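Local coordinates for protein putative glycoside hydrolase (Parabacteroides distasonis ATCC 8503, PDB 3GYC) that is a putative glycoside hydrolase of cellulase-like TIM-barrel type and probably cleaves glycosidic bonds in carbohydrates, at residues Leu98-Cys103 with Asp151-Val156; Tyr246-Tyr251 with Glu269-Glu274; Thr333-Gly338 with Thr367-Ser372. One frame throughout, in Å; residues are numbered along the deposited sequence. Where two conformers were deposited one is given.

Contact 1 (Leu98-Cys103 with Asp151-Val156); sequences LFLSKC and DTILYV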
loop_
_atom_site.group_PDB
_atom_site.type_symbol
_atom_site.label_atom_id
_atom_site.label_comp_id
_atom_site.label_asym_id
_atom_site.label_seq_id
_atom_site.Cartn_x
_atom_site.Cartn_y
_atom_site.Cartn_z
ATOM N N LEU A 98 4.551 -19.670 -3.783
ATOM C CA LEU A 98 5.531 -19.665 -4.893
ATOM C C LEU A 98 6.132 -18.284 -5.037
ATOM O O LEU A 98 7.333 -18.152 -5.112
ATOM C CB LEU A 98 4.951 -20.170 -6.232
ATOM C CG LEU A 98 4.754 -21.692 -6.344
ATOM C CD1 LEU A 98 3.842 -22.126 -7.562
ATOM C CD2 LEU A 98 6.072 -22.458 -6.370
ATOM N N PHE A 99 5.278 -17.265 -5.099
ATOM C CA PHE A 99 5.713 -15.891 -5.185
ATOM C C PHE A 99 6.602 -15.490 -3.994
ATOM O O PHE A 99 7.672 -14.858 -4.195
ATOM C CB PHE A 99 4.502 -14.959 -5.299
ATOM C CG PHE A 99 4.881 -13.507 -5.468
ATOM C CD1 PHE A 99 5.298 -13.049 -6.717
ATOM C CD2 PHE A 99 4.916 -12.647 -4.390
ATOM C CE1 PHE A 99 5.684 -11.737 -6.888
ATOM C CE2 PHE A 99 5.282 -11.341 -4.572
ATOM C CZ PHE A 99 5.695 -10.901 -5.832
ATOM N N LEU A 100 6.196 -15.877 -2.780
ATOM C CA LEU A 100 6.969 -15.584 -1.579
ATOM C C LEU A 100 8.307 -16.268 -1.617
ATOM O O LEU A 100 9.290 -15.652 -1.209
ATOM C CB LEU A 100 6.212 -15.903 -0.285
ATOM C CG LEU A 100 4.936 -15.127 -0.001
ATOM C CD1 LEU A 100 4.219 -15.737 1.247
ATOM C CD2 LEU A 100 5.137 -13.589 0.191
ATOM N N SER A 101 8.388 -17.505 -2.140
ATOM C CA SER A 101 9.670 -18.192 -2.253
ATOM C C SER A 101 10.642 -17.475 -3.176
ATOM O O SER A 101 11.881 -17.449 -2.923
ATOM C CB SER A 101 9.467 -19.620 -2.749
ATOM O OG SER A 101 8.605 -20.285 -1.867
ATOM N N LYS A 102 10.111 -16.896 -4.246
ATOM C CA LYS A 102 10.942 -16.149 -5.194
ATOM C C LYS A 102 11.447 -14.851 -4.545
ATOM O O LYS A 102 12.609 -14.442 -4.795
ATOM C CB LYS A 102 10.206 -15.872 -6.513
ATOM C CG LYS A 102 9.877 -17.145 -7.300
ATOM C CD LYS A 102 9.133 -16.818 -8.596
ATOM C CE LYS A 102 8.652 -18.136 -9.317
ATOM N NZ LYS A 102 9.698 -19.055 -9.790
ATOM N N CYS A 103 10.614 -14.241 -3.706
ATOM C CA CYS A 103 11.043 -13.089 -2.915
ATOM C C CYS A 103 12.159 -13.454 -1.956
ATOM O O CYS A 103 13.206 -12.787 -1.933
ATOM C CB CYS A 103 9.867 -12.452 -2.163
ATOM S SG CYS A 103 8.693 -11.686 -3.305
ATOM N N ASP A 151 9.285 -15.697 7.857
ATOM C CA ASP A 151 10.357 -14.698 7.997
ATOM C C ASP A 151 10.495 -13.765 6.793
ATOM O O ASP A 151 11.154 -12.731 6.893
ATOM C CB ASP A 151 11.682 -15.374 8.287
ATOM C CG ASP A 151 11.658 -16.106 9.613
ATOM O OD1 ASP A 151 11.071 -15.541 10.577
ATOM O OD2 ASP A 151 12.187 -17.256 9.683
ATOM N N THR A 152 9.852 -14.099 5.680
ATOM C CA THR A 152 9.823 -13.216 4.502
ATOM C C THR A 152 8.785 -12.100 4.655
ATOM O O THR A 152 8.853 -11.114 3.962
ATOM C CB THR A 152 9.541 -14.054 3.248
ATOM O OG1 THR A 152 10.696 -14.860 2.964
ATOM C CG2 THR A 152 9.192 -13.191 2.052
ATOM N N ILE A 153 7.835 -12.264 5.583
ATOM C CA ILE A 153 6.796 -11.307 5.792
ATOM C C ILE A 153 7.315 -10.209 6.723
ATOM O O ILE A 153 7.851 -10.479 7.801
ATOM C CB ILE A 153 5.517 -11.964 6.377
ATOM C CG1 ILE A 153 5.007 -13.065 5.424
ATOM C CG2 ILE A 153 4.474 -10.887 6.691
ATOM C CD1 ILE A 153 4.841 -12.682 3.948
ATOM N N LEU A 154 7.131 -8.979 6.271
ATOM C CA LEU A 154 7.637 -7.794 6.954
ATOM C C LEU A 154 6.624 -7.254 7.961
ATOM O O LEU A 154 6.957 -6.883 9.077
ATOM C CB LEU A 154 7.918 -6.754 5.878
ATOM C CG LEU A 154 8.631 -5.496 6.228
ATOM C CD1 LEU A 154 10.035 -5.851 6.767
ATOM C CD2 LEU A 154 8.641 -4.626 4.927
ATOM N N TYR A 155 5.376 -7.219 7.540
ATOM C CA TYR A 155 4.290 -6.732 8.360
ATOM C C TYR A 155 2.988 -7.252 7.806
ATOM O O TYR A 155 2.933 -7.718 6.677
ATOM C CB TYR A 155 4.256 -5.190 8.417
ATOM C CG TYR A 155 3.929 -4.458 7.125
ATOM C CD1 TYR A 155 2.618 -4.302 6.727
ATOM C CD2 TYR A 155 4.921 -3.902 6.317
ATOM C CE1 TYR A 155 2.283 -3.615 5.552
ATOM C CE2 TYR A 155 4.593 -3.240 5.112
ATOM C CZ TYR A 155 3.276 -3.082 4.762
ATOM O OH TYR A 155 2.877 -2.418 3.645
ATOM N N VAL A 156 1.925 -7.146 8.613
ATOM C CA VAL A 156 0.608 -7.567 8.189
ATOM C C VAL A 156 -0.334 -6.431 8.452
ATOM O O VAL A 156 -0.514 -6.019 9.608
ATOM C CB VAL A 156 0.119 -8.842 8.934
ATOM C CG1 VAL A 156 -1.359 -9.197 8.542
ATOM C CG2 VAL A 156 1.086 -9.984 8.675
#
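Leu-100 and Ile-153 meet through the ends of their side chains, and the two chains cross obliquely. Both methyls of the leucine bear on one methyl of the isoleucine: CD2 of Leu-100 lies 3.9 Å from CD1 of Ile-153, and CD1 of Leu-100 follows at 4.1 Å from that same atom. Ile-153 does not aim its CB at the helix. Its reach comes from the torsions, since CG1 stands opposite the carbonyl carbon (chi1 -59°) and the next bond swings CD1 back to the leucine fork. Thr-152 approaches differently. Its CB does point at the helix, and its methyl touches, with CG2 4.1 Å from the backbone O of Leu-100 and 4.3 Å from CB of Cys-103. The side-chain contacts are thus made by carbon, with the methyl of Thr-152 resting over a backbone oxygen. Leu-100, Cys-103 and Thr-152 all touch Val-110 of strand 109-113 as well, and the backbones of Thr-152 and Leu-154 are hydrogen-bonded to that valine. Helix 95-105 therefore packs across the strand that follows it in sequence and reaches the start of the next one, 153-157, the buried layer of helix against parallel strands that typifies a TIM barrel.

Contact 2 (Tyr246-Tyr251 with Glu269-Glu274); sequences YKLVGY and ERVYRE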
loop_
_atom_site.group_PDB
_atom_site.type_symbol
_atom_site.label_atom_id
_atom_site.label_comp_id
_atom_site.label_asym_id
_atom_site.label_seq_id
_atom_site.Cartn_x
_atom_site.Cartn_y
_atom_site.Cartn_z
ATOM N N TYR A 246 -7.069 17.995 -7.900
ATOM C CA TYR A 246 -8.056 17.248 -8.659
ATOM C C TYR A 246 -9.330 18.068 -8.912
ATOM O O TYR A 246 -9.957 17.895 -9.974
ATOM C CB TYR A 246 -8.365 15.886 -8.022
ATOM C CG TYR A 246 -7.371 14.793 -8.303
ATOM C CD1 TYR A 246 -6.698 14.732 -9.506
ATOM C CD2 TYR A 246 -7.209 13.740 -7.434
ATOM C CE1 TYR A 246 -5.836 13.705 -9.809
ATOM C CE2 TYR A 246 -6.357 12.689 -7.743
ATOM C CZ TYR A 246 -5.678 12.694 -8.947
ATOM O OH TYR A 246 -4.822 11.704 -9.305
ATOM N N LYS A 247 -9.696 18.951 -7.984
ATOM C CA LYS A 247 -10.869 19.829 -8.184
ATOM C C LYS A 247 -10.578 20.749 -9.356
ATOM O O LYS A 247 -11.440 20.987 -10.189
ATOM C CB LYS A 247 -11.244 20.633 -6.937
ATOM C CG LYS A 247 -11.896 19.798 -5.811
ATOM C CD LYS A 247 -12.079 20.641 -4.564
ATOM C CE LYS A 247 -12.676 19.867 -3.406
ATOM N NZ LYS A 247 -12.492 20.625 -2.114
ATOM N N LEU A 248 -9.349 21.242 -9.437
ATOM C CA LEU A 248 -8.940 22.073 -10.566
ATOM C C LEU A 248 -8.908 21.313 -11.907
ATOM O O LEU A 248 -9.383 21.822 -12.924
ATOM C CB LEU A 248 -7.571 22.710 -10.300
ATOM C CG LEU A 248 -7.546 23.871 -9.290
ATOM C CD1 LEU A 248 -6.117 24.180 -8.896
ATOM C CD2 LEU A 248 -8.275 25.112 -9.826
ATOM N N VAL A 249 -8.350 20.117 -11.891
ATOM C CA VAL A 249 -8.188 19.291 -13.074
ATOM C C VAL A 249 -9.506 18.737 -13.571
ATOM O O VAL A 249 -9.704 18.606 -14.780
ATOM C CB VAL A 249 -7.210 18.137 -12.786
ATOM C CG1 VAL A 249 -7.228 17.041 -13.896
ATOM C CG2 VAL A 249 -5.821 18.692 -12.587
ATOM N N GLY A 250 -10.402 18.428 -12.646
ATOM C CA GLY A 250 -11.660 17.790 -12.978
ATOM C C GLY A 250 -11.591 16.262 -12.932
ATOM O O GLY A 250 -12.205 15.594 -13.753
ATOM N N TYR A 251 -10.856 15.710 -11.975
ATOM C CA TYR A 251 -10.707 14.256 -11.810
ATOM C C TYR A 251 -11.496 13.752 -10.597
ATOM O O TYR A 251 -11.271 14.207 -9.493
ATOM C CB TYR A 251 -9.239 13.880 -11.645
ATOM C CG TYR A 251 -9.037 12.373 -11.707
ATOM C CD1 TYR A 251 -9.178 11.701 -12.920
ATOM C CD2 TYR A 251 -8.814 11.618 -10.553
ATOM C CE1 TYR A 251 -9.042 10.343 -13.003
ATOM C CE2 TYR A 251 -8.646 10.248 -10.622
ATOM C CZ TYR A 251 -8.774 9.618 -11.859
ATOM O OH TYR A 251 -8.678 8.286 -12.013
ATOM N N GLU A 269 -1.180 18.362 -16.210
ATOM C CA GLU A 269 0.121 18.955 -16.367
ATOM C C GLU A 269 0.034 20.472 -16.302
ATOM O O GLU A 269 0.830 21.101 -15.587
ATOM C CB GLU A 269 0.775 18.530 -17.661
ATOM C CG GLU A 269 2.223 18.972 -17.711
ATOM C CD GLU A 269 2.911 18.593 -18.986
ATOM O OE1 GLU A 269 2.237 18.135 -19.948
ATOM O OE2 GLU A 269 4.143 18.763 -19.027
ATOM N N ARG A 270 -0.911 21.050 -17.049
ATOM C CA ARG A 270 -1.107 22.512 -17.059
ATOM C C ARG A 270 -1.281 23.047 -15.649
ATOM O O ARG A 270 -0.601 23.985 -15.265
ATOM C CB ARG A 270 -2.321 22.947 -17.908
ATOM C CG ARG A 270 -2.631 24.462 -17.813
ATOM C CD ARG A 270 -3.990 24.870 -18.432
ATOM N NE ARG A 270 -5.102 24.100 -17.857
ATOM C CZ ARG A 270 -5.810 24.468 -16.791
ATOM N NH1 ARG A 270 -5.554 25.623 -16.170
ATOM N NH2 ARG A 270 -6.793 23.681 -16.358
ATOM N N VAL A 271 -2.210 22.468 -14.894
ATOM C CA VAL A 271 -2.483 22.892 -13.522
ATOM C C VAL A 271 -1.220 22.818 -12.656
ATOM O O VAL A 271 -0.966 23.711 -11.865
ATOM C CB VAL A 271 -3.651 22.084 -12.905
ATOM C CG1 VAL A 271 -3.715 22.265 -11.386
ATOM C CG2 VAL A 271 -4.974 22.497 -13.579
ATOM N N TYR A 272 -0.431 21.762 -12.829
ATOM C CA TYR A 272 0.817 21.629 -12.081
ATOM C C TYR A 272 1.888 22.640 -12.508
ATOM O O TYR A 272 2.471 23.319 -11.670
ATOM C CB TYR A 272 1.368 20.216 -12.201
ATOM C CG TYR A 272 2.727 20.081 -11.595
ATOM C CD1 TYR A 272 2.891 20.097 -10.218
ATOM C CD2 TYR A 272 3.854 19.974 -12.396
ATOM C CE1 TYR A 272 4.151 20.012 -9.651
ATOM C CE2 TYR A 272 5.115 19.870 -11.848
ATOM C CZ TYR A 272 5.264 19.892 -10.472
ATOM O OH TYR A 272 6.533 19.811 -9.919
ATOM N N ARG A 273 2.159 22.733 -13.803
ATOM C CA ARG A 273 3.223 23.597 -14.272
ATOM C C ARG A 273 2.925 25.086 -14.128
ATOM O O ARG A 273 3.825 25.917 -14.292
ATOM C CB ARG A 273 3.606 23.261 -15.707
ATOM C CG ARG A 273 4.275 21.925 -15.809
ATOM C CD ARG A 273 5.059 21.853 -17.091
ATOM N NE ARG A 273 5.495 20.488 -17.373
ATOM C CZ ARG A 273 6.539 19.895 -16.802
ATOM N NH1 ARG A 273 7.277 20.520 -15.897
ATOM N NH2 ARG A 273 6.849 18.658 -17.145
ATOM N N GLU A 274 1.678 25.408 -13.793
ATOM C CA GLU A 274 1.256 26.793 -13.573
ATOM C C GLU A 274 1.946 27.302 -12.304
ATOM O O GLU A 274 2.236 28.500 -12.179
ATOM C CB GLU A 274 -0.261 26.817 -13.382
ATOM C CG GLU A 274 -0.989 27.724 -14.299
ATOM C CD GLU A 274 -2.458 27.334 -14.453
ATOM O OE1 GLU A 274 -3.030 26.933 -13.420
ATOM O OE2 GLU A 274 -3.037 27.444 -15.581
#
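Away from the seam where Leu-248 and Val-249 meet Val-271, each segment has a flat group packed within it: the ring of Tyr-246 carries CD2 of Tyr-251 on one face, 3.6 Å above the plane and over its centre, while Tyr-253 meets it edge-to-face. The guanidinium of Arg-273 takes OE2 of Glu-269 at its edge, in plane, through a nearly straight bond from NE of 2.7 Å (169°); Asp-321 is a second anionic partner. These segments belong to helices 240-249 and 259-273, inserted between strands 231-232 and 301-303 of the TIM barrel. Val-271 directs its CB at the other helix. CG1 lies 4.0 Å from CD1 of Leu-248; CG2, 4.0 Å from CG2 of Val-249, also comes near CB of Leu-248. With chi1 at 166°, CG1 sits on the Leu-248 side and CG2 chiefly on the Val-249 side. Placing an alanine here would probably strip Leu-248 of its CG1 partner and leave Val-249 little more than the CB contact, opening a gap between the helices. Where helix 240-249 ends, N of Gly-250 (2.8 Å) and N of Tyr-251 (3.1 Å) grip O of Tyr-246 from opposite faces of its carbonyl plane.

Contact 3 (Thr333-Gly338 with Thr367-Ser372); sequences TAARTG and TSIIRS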
loop_
_atom_site.group_PDB
_atom_site.type_symbol
_atom_site.label_atom_id
_atom_site.label_comp_id
_atom_site.label_asym_id
_atom_site.label_seq_id
_atom_site.Cartn_x
_atom_site.Cartn_y
_atom_site.Cartn_z
ATOM N N THR A 333 12.250 13.632 0.467
ATOM C CA THR A 333 11.737 14.357 1.646
ATOM C C THR A 333 11.403 13.396 2.788
ATOM O O THR A 333 11.819 13.604 3.956
ATOM C CB THR A 333 10.460 15.206 1.299
ATOM O OG1 THR A 333 10.734 16.092 0.204
ATOM C CG2 THR A 333 9.987 16.023 2.503
ATOM N N ALA A 334 10.687 12.323 2.443
ATOM C CA ALA A 334 10.313 11.306 3.441
ATOM C C ALA A 334 11.563 10.620 4.017
ATOM O O ALA A 334 11.714 10.498 5.238
ATOM C CB ALA A 334 9.397 10.285 2.851
ATOM N N ALA A 335 12.453 10.198 3.134
ATOM C CA ALA A 335 13.646 9.482 3.532
ATOM C C ALA A 335 14.512 10.309 4.498
ATOM O O ALA A 335 15.083 9.779 5.445
ATOM C CB ALA A 335 14.460 9.069 2.305
ATOM N N ARG A 336 14.567 11.613 4.295
ATOM C CA ARG A 336 15.429 12.445 5.100
ATOM C C ARG A 336 14.931 12.633 6.551
ATOM O O ARG A 336 15.720 12.906 7.439
ATOM C CB ARG A 336 15.647 13.785 4.382
ATOM C CG ARG A 336 16.849 14.519 4.869
ATOM C CD ARG A 336 17.118 15.817 4.116
ATOM N NE ARG A 336 17.760 15.669 2.804
ATOM C CZ ARG A 336 17.172 15.931 1.649
ATOM N NH1 ARG A 336 15.925 16.344 1.639
ATOM N NH2 ARG A 336 17.840 15.811 0.514
ATOM N N THR A 337 13.637 12.467 6.802
ATOM C CA THR A 337 13.094 12.643 8.164
ATOM C C THR A 337 13.533 11.610 9.200
ATOM O O THR A 337 13.488 11.884 10.390
ATOM C CB THR A 337 11.569 12.578 8.189
ATOM O OG1 THR A 337 11.158 11.232 7.910
ATOM C CG2 THR A 337 10.982 13.593 7.189
ATOM N N GLY A 338 13.917 10.426 8.744
ATOM C CA GLY A 338 14.327 9.339 9.639
ATOM C C GLY A 338 13.183 8.519 10.217
ATOM O O GLY A 338 13.416 7.542 10.918
ATOM N N THR A 367 16.331 4.548 -4.775
ATOM C CA THR A 367 16.429 3.405 -3.867
ATOM C C THR A 367 17.745 3.458 -3.108
ATOM O O THR A 367 17.778 3.062 -1.934
ATOM C CB THR A 367 16.191 2.057 -4.539
ATOM O OG1 THR A 367 17.162 1.848 -5.562
ATOM C CG2 THR A 367 14.765 2.027 -5.111
ATOM N N SER A 368 18.812 3.970 -3.727
ATOM C CA SER A 368 20.080 4.140 -3.014
ATOM C C SER A 368 19.864 5.108 -1.833
ATOM O O SER A 368 20.297 4.851 -0.722
ATOM C CB SER A 368 21.186 4.676 -3.928
ATOM O OG SER A 368 22.454 4.643 -3.272
ATOM N N ILE A 369 19.195 6.218 -2.077
ATOM C CA ILE A 369 18.945 7.188 -1.015
ATOM C C ILE A 369 18.109 6.587 0.124
ATOM O O ILE A 369 18.419 6.774 1.318
ATOM C CB ILE A 369 18.249 8.437 -1.574
ATOM C CG1 ILE A 369 19.245 9.302 -2.375
ATOM C CG2 ILE A 369 17.630 9.272 -0.435
ATOM C CD1 ILE A 369 18.557 10.239 -3.396
ATOM N N ILE A 370 17.062 5.849 -0.248
ATOM C CA ILE A 370 16.155 5.257 0.721
ATOM C C ILE A 370 16.903 4.274 1.609
ATOM O O ILE A 370 16.842 4.362 2.835
ATOM C CB ILE A 370 15.034 4.491 0.051
ATOM C CG1 ILE A 370 14.023 5.430 -0.597
ATOM C CG2 ILE A 370 14.325 3.581 1.092
ATOM C CD1 ILE A 370 13.170 4.713 -1.678
ATOM N N ARG A 371 17.634 3.360 0.973
ATOM C CA ARG A 371 18.311 2.297 1.711
ATOM C C ARG A 371 19.544 2.728 2.529
ATOM O O ARG A 371 20.012 1.981 3.372
ATOM C CB ARG A 371 18.622 1.144 0.768
ATOM C CG ARG A 371 17.320 0.502 0.267
ATOM C CD ARG A 371 17.566 -0.449 -0.868
ATOM N NE ARG A 371 18.505 -1.490 -0.496
ATOM C CZ ARG A 371 18.806 -2.537 -1.260
ATOM N NH1 ARG A 371 18.240 -2.714 -2.458
ATOM N NH2 ARG A 371 19.666 -3.433 -0.806
ATOM N N SER A 372 20.020 3.935 2.305
ATOM C CA SER A 372 21.143 4.476 3.062
ATOM C C SER A 372 20.662 5.603 3.995
ATOM O O SER A 372 21.474 6.268 4.588
ATOM C CB SER A 372 22.215 4.998 2.113
ATOM O OG SER A 372 21.709 6.114 1.422
#
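Ala-335 sets its single methyl against the flank of helix 360-371, with CB 4.2 Å from CG2 of Ile-369 and 4.5 Å from CA of Ile-370. The branch of Ile-369 that touches is the short one: CG1 is turned opposite the carbonyl carbon (chi1 -74°), which puts CG2 opposite the backbone N and in front of the alanine. Ile-370 offers mainly its backbone carbon here, while its side chain runs past to Thr-331 and to Ala-18 on strand 17-23. The side chain on one side being only a methyl is consistent with the close approach of the main chains, CA of Ala-335 lying 5.7 Å from CA of Ile-370. The contact joins helices 321-337 and 360-371, which precede and follow strand 340-343 in the outer layer of the TIM barrel. Two hydroxyls near the helix ends bond carbonyls of their own segments. OG1 of Thr-337 donates to O of Ala-334 at 2.8 Å, in the carbonyl plane, and that oxygen also takes N of Thr-337. Gly-338 then turns the chain out of helix 321-337 with positive phi. OG of Ser-372 donates to O of Ser-368 at 2.9 Å, tilted 27° from the carbonyl plane. With only carbons meeting across it, the contact rests on van der Waals fit, and the small size of the alanine side chain probably allows the helices to lie this near.

How the contacts relate
Along the chain the three contacts follow in series, each closing before the next opens, and all belong to the same cellulase-like TIM-barrel domain. Contact 1 joins a barrel helix to the parallel sheet, whereas contacts 2 and 3 each pair two helices. Contacts 1 and 2 sit on opposite sides of the chain's centre, their own centres 39 Å apart; contact 3 has its centre 23 Å from that of contact 1 and 28 Å from that of contact 2. Helix 321-337 links the last two, since it carries residues 333-338 and also packs on residues 269-274. Together they illustrate one principle: around a barrel, helices pack on strands and on each other through small or branched apolar side chains.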